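Local coordinates for apical membrane antigen AMA1 (Toxoplasma gondii ME49, PDB 4YIV), which takes part in host-cell invasion by the parasite as a component of the moving junction formed with the host membrane, at residues Leu247-Leu252 / Ala314-Val319. Residues are numbered along the deposited sequence; the frame is centred on the assembly and turned at random.
With NAG (2-acetamido-2-deoxy-beta-D-glucopyranose), chain B.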
ATOM      1  N   LEU A 247       8.415 -14.193  19.318  1.00 38.98           N
ATOM      2  CA  LEU A 247       7.559 -13.328  20.132  1.00 36.12           C
ATOM      3  C   LEU A 247       6.611 -12.551  19.220  1.00 33.14           C
ATOM      4  O   LEU A 247       7.053 -11.722  18.407  1.00 29.82           O
ATOM      5  CB  LEU A 247       8.377 -12.340  20.959  1.00 41.11           C
ATOM      6  CG  LEU A 247       9.535 -12.828  21.838  1.00 47.99           C
ATOM      7  CD1 LEU A 247       9.819 -11.806  22.901  1.00 41.75           C
ATOM      8  CD2 LEU A 247       9.226 -14.133  22.469  1.00 48.13           C
ATOM      9  N   ASP A 248       5.320 -12.799  19.348  1.00 35.05           N
ATOM     10  CA  ASP A 248       4.393 -12.002  18.571  1.00 35.08           C
ATOM     11  C   ASP A 248       4.370 -10.618  19.198  1.00 35.82           C
ATOM     12  O   ASP A 248       4.854 -10.434  20.308  1.00 34.28           O
ATOM     13  CB  ASP A 248       2.997 -12.602  18.504  1.00 31.31           C
ATOM     14  CG  ASP A 248       2.242 -12.562  19.830  1.00 39.16           C
ATOM     15  OD1 ASP A 248       1.808 -11.472  20.272  1.00 41.38           O
ATOM     16  OD2 ASP A 248       2.009 -13.647  20.401  1.00 47.46           O
ATOM     17  N   TYR A 249       3.786  -9.657  18.487  1.00 32.68           N
ATOM     18  CA  TYR A 249       3.909  -8.272  18.888  1.00 31.67           C
ATOM     19  C   TYR A 249       3.362  -7.975  20.290  1.00 31.86           C
ATOM     20  O   TYR A 249       3.808  -7.021  20.927  1.00 32.87           O
ATOM     21  CB  TYR A 249       3.204  -7.380  17.887  1.00 26.58           C
ATOM     22  CG  TYR A 249       3.813  -7.298  16.502  1.00 24.84           C
ATOM     23  CD1 TYR A 249       5.159  -7.552  16.269  1.00 23.80           C
ATOM     24  CD2 TYR A 249       3.019  -6.910  15.423  1.00 26.24           C
ATOM     25  CE1 TYR A 249       5.684  -7.456  15.023  1.00 27.68           C
ATOM     26  CE2 TYR A 249       3.544  -6.799  14.175  1.00 25.24           C
ATOM     27  CZ  TYR A 249       4.854  -7.078  13.968  1.00 28.11           C
ATOM     28  OH  TYR A 249       5.337  -6.939  12.694  1.00 27.73           O
ATOM     29  N   THR A 250       2.395  -8.747  20.775  1.00 32.89           N
ATOM     30  CA  THR A 250       1.798  -8.420  22.065  1.00 34.74           C
ATOM     31  C   THR A 250       2.818  -8.567  23.203  1.00 36.31           C
ATOM     32  O   THR A 250       2.570  -8.117  24.312  1.00 35.70           O
ATOM     33  CB  THR A 250       0.571  -9.283  22.389  1.00 36.22           C
ATOM     34  OG1 THR A 250       0.953 -10.663  22.494  1.00 36.58           O
ATOM     35  CG2 THR A 250      -0.513  -9.090  21.348  1.00 33.76           C
ATOM     36  N   GLU A 251       3.957  -9.187  22.917  1.00 36.40           N
ATOM     37  CA  GLU A 251       4.989  -9.418  23.922  1.00 40.09           C
ATOM     38  C   GLU A 251       6.065  -8.344  23.915  1.00 44.18           C
ATOM     39  O   GLU A 251       6.953  -8.364  24.758  1.00 45.63           O
ATOM     40  CB  GLU A 251       5.662 -10.783  23.709  1.00 44.99           C
ATOM     41  CG  GLU A 251       4.760 -11.971  23.997  1.00 43.70           C
ATOM     42  CD  GLU A 251       5.556 -13.244  24.283  1.00 55.63           C
ATOM     43  OE1 GLU A 251       6.432 -13.218  25.183  1.00 57.55           O
ATOM     44  OE2 GLU A 251       5.316 -14.263  23.602  1.00 53.66           O
ATOM     45  N   LEU A 252       6.009  -7.430  22.947  1.00 39.60           N
ATOM     46  CA  LEU A 252       7.043  -6.416  22.816  1.00 38.61           C
ATOM     47  C   LEU A 252       6.572  -5.147  23.509  1.00 38.66           C
ATOM     48  O   LEU A 252       5.378  -4.836  23.526  1.00 36.68           O
ATOM     49  CB  LEU A 252       7.384  -6.151  21.340  1.00 34.66           C
ATOM     50  CG  LEU A 252       7.731  -7.373  20.481  1.00 35.94           C
ATOM     51  CD1 LEU A 252       8.010  -6.917  19.054  1.00 36.15           C
ATOM     52  CD2 LEU A 252       8.912  -8.170  21.045  1.00 44.32           C
ATOM     53  N   ALA A 314      -2.965  -5.250  17.423  1.00 25.96           N
ATOM     54  CA  ALA A 314      -1.590  -5.005  17.836  1.00 27.95           C
ATOM     55  C   ALA A 314      -0.801  -4.444  16.690  1.00 26.69           C
ATOM     56  O   ALA A 314      -0.707  -5.079  15.635  1.00 28.06           O
ATOM     57  CB  ALA A 314      -0.940  -6.260  18.327  1.00 28.10           C
ATOM     58  N   LEU A 315      -0.182  -3.288  16.924  1.00 23.62           N
ATOM     59  CA  LEU A 315       0.578  -2.563  15.912  1.00 23.44           C
ATOM     60  C   LEU A 315       2.036  -2.321  16.281  1.00 27.67           C
ATOM     61  O   LEU A 315       2.354  -1.944  17.423  1.00 24.34           O
ATOM     62  CB  LEU A 315      -0.068  -1.227  15.663  1.00 23.92           C
ATOM     63  CG  LEU A 315      -1.552  -1.236  15.334  1.00 26.47           C
ATOM     64  CD1 LEU A 315      -2.096   0.132  15.496  1.00 31.75           C
ATOM     65  CD2 LEU A 315      -1.706  -1.639  13.907  1.00 26.32           C
ATOM     66  N   SER A 316       2.919  -2.547  15.318  1.00 21.69           N
ATOM     67  CA  SER A 316       4.366  -2.459  15.557  1.00 25.13           C
ATOM     68  C   SER A 316       5.104  -1.942  14.325  1.00 24.17           C
ATOM     69  O   SER A 316       4.600  -2.082  13.206  1.00 25.47           O
ATOM     70  CB  SER A 316       4.898  -3.835  15.944  1.00 28.31           C
ATOM     71  OG  SER A 316       6.299  -3.824  16.029  1.00 30.21           O
ATOM     72  N   ASP A 317       6.282  -1.339  14.521  1.00 23.51           N
ATOM     73  CA  ASP A 317       7.167  -0.966  13.425  1.00 23.67           C
ATOM     74  C   ASP A 317       8.274  -1.992  13.220  1.00 26.15           C
ATOM     75  O   ASP A 317       9.171  -1.791  12.401  1.00 27.79           O
ATOM     76  CB  ASP A 317       7.778   0.427  13.647  1.00 28.23           C
ATOM     77  CG  ASP A 317       8.648   0.513  14.909  1.00 40.48           C
ATOM     78  OD1 ASP A 317       8.826  -0.516  15.590  1.00 34.17           O
ATOM     79  OD2 ASP A 317       9.168   1.622  15.207  1.00 39.32           O
ATOM     80  N   GLN A 318       8.206  -3.096  13.955  1.00 28.31           N
ATOM     81  CA  GLN A 318       9.179  -4.183  13.790  1.00 29.48           C
ATOM     82  C   GLN A 318       8.842  -5.095  12.607  1.00 26.51           C
ATOM     83  O   GLN A 318       7.795  -5.762  12.592  1.00 28.40           O
ATOM     84  CB  GLN A 318       9.254  -5.010  15.082  1.00 34.73           C
ATOM     85  CG  GLN A 318       9.783  -4.231  16.295  1.00 37.65           C
ATOM     86  CD  GLN A 318      11.265  -3.884  16.164  1.00 50.28           C
ATOM     87  OE1 GLN A 318      11.651  -2.720  16.298  1.00 55.38           O
ATOM     88  NE2 GLN A 318      12.103  -4.899  15.898  1.00 48.77           N
ATOM     89  N   VAL A 319       9.710  -5.098  11.605  1.00 26.88           N
ATOM     90  CA  VAL A 319       9.549  -5.985  10.460  1.00 28.11           C
ATOM     91  C   VAL A 319       9.474  -7.422  10.978  1.00 34.26           C
ATOM     92  O   VAL A 319      10.348  -7.862  11.727  1.00 33.14           O
ATOM     93  CB  VAL A 319      10.697  -5.826   9.463  1.00 32.34           C
ATOM     94  CG1 VAL A 319      10.602  -6.866   8.350  1.00 28.90           C
ATOM     95  CG2 VAL A 319      10.687  -4.427   8.869  1.00 32.57           C
TER
HETATM   96  C1  NAG B 501      14.490  -5.643   6.430  1.00 43.94           C
HETATM   97  C2  NAG B 501      15.477  -6.342   7.362  1.00 45.99           C
HETATM   98  C3  NAG B 501      16.569  -5.391   7.828  1.00 44.26           C
HETATM   99  C4  NAG B 501      17.208  -4.710   6.628  1.00 46.70           C
HETATM  100  C5  NAG B 501      16.136  -4.038   5.780  1.00 47.63           C
HETATM  101  C6  NAG B 501      16.754  -3.364   4.560  1.00 42.92           C
HETATM  102  C7  NAG B 501      14.145  -8.059   8.442  1.00 41.61           C
HETATM  103  C8  NAG B 501      13.348  -8.436   9.655  1.00 37.97           C
HETATM  104  N2  NAG B 501      14.775  -6.889   8.507  1.00 42.39           N
HETATM  105  O3  NAG B 501      17.565  -6.121   8.553  1.00 54.61           O
HETATM  106  O4  NAG B 501      18.151  -3.731   7.077  1.00 56.28           O
HETATM  107  O5  NAG B 501      15.170  -4.998   5.351  1.00 42.01           O
HETATM  108  O6  NAG B 501      17.287  -4.361   3.682  1.00 47.36           O
HETATM  109  O7  NAG B 501      14.212  -8.779   7.459  1.00 50.33           O
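The ring of Y249 lies flat over the CB of S316, which stands 3.5 Å from the ring centroid and only 4° off the ring normal, a CH-pi contact centred on one face. Serine suits this place: its methylene is slim enough for the aromatic plane to settle close to the strand backbone. The hydroxyl, anti to the backbone N (chi1 173°), is carried to the CD1-CE1 side of the ring and turned to its own chain, where OG of S316 accepts from the backbone N of Q318 at 2.9 Å in an ST turn as strand 311-316 ends. Past the bend, the carbonyl O of Q318 lies 2.7 Å from the Y249 OH, the donor of a weak hydrogen bond. At the other end of the ring, A314, with a small methyl beside the tyrosine's root, places its CB 4.3 Å from the CB of Y249.

Y249 thus joins two antiparallel sheets of the AMA1 extracellular region, whose sequence family belongs to the PAN clan: it opens the short 3-10 turn following strand 245-248 of a three-stranded sheet and packs on strand 311-316 of a five-stranded one. Y300 and F238 also touch it.

D248 shapes the turn that presents the ring. Its OD1 takes the backbone N of T250 at 2.8 Å, an Asx turn; threonine's own contribution is a hydroxyl, met by the syn lone pair of the same oxygen, and a methyl, CG2, near A314. Whereas S316 CB lies within 3.8 Å of all six Y249 ring carbons, the partly exposed periphery makes sparser contacts: CD1 of L252 meets CG of Q318 at 4.2 Å while the Q318 amide leads away. V319, whose CB points away from 247-252, rests CG1 3.4 Å from the acetyl C8 of the NAG glycan.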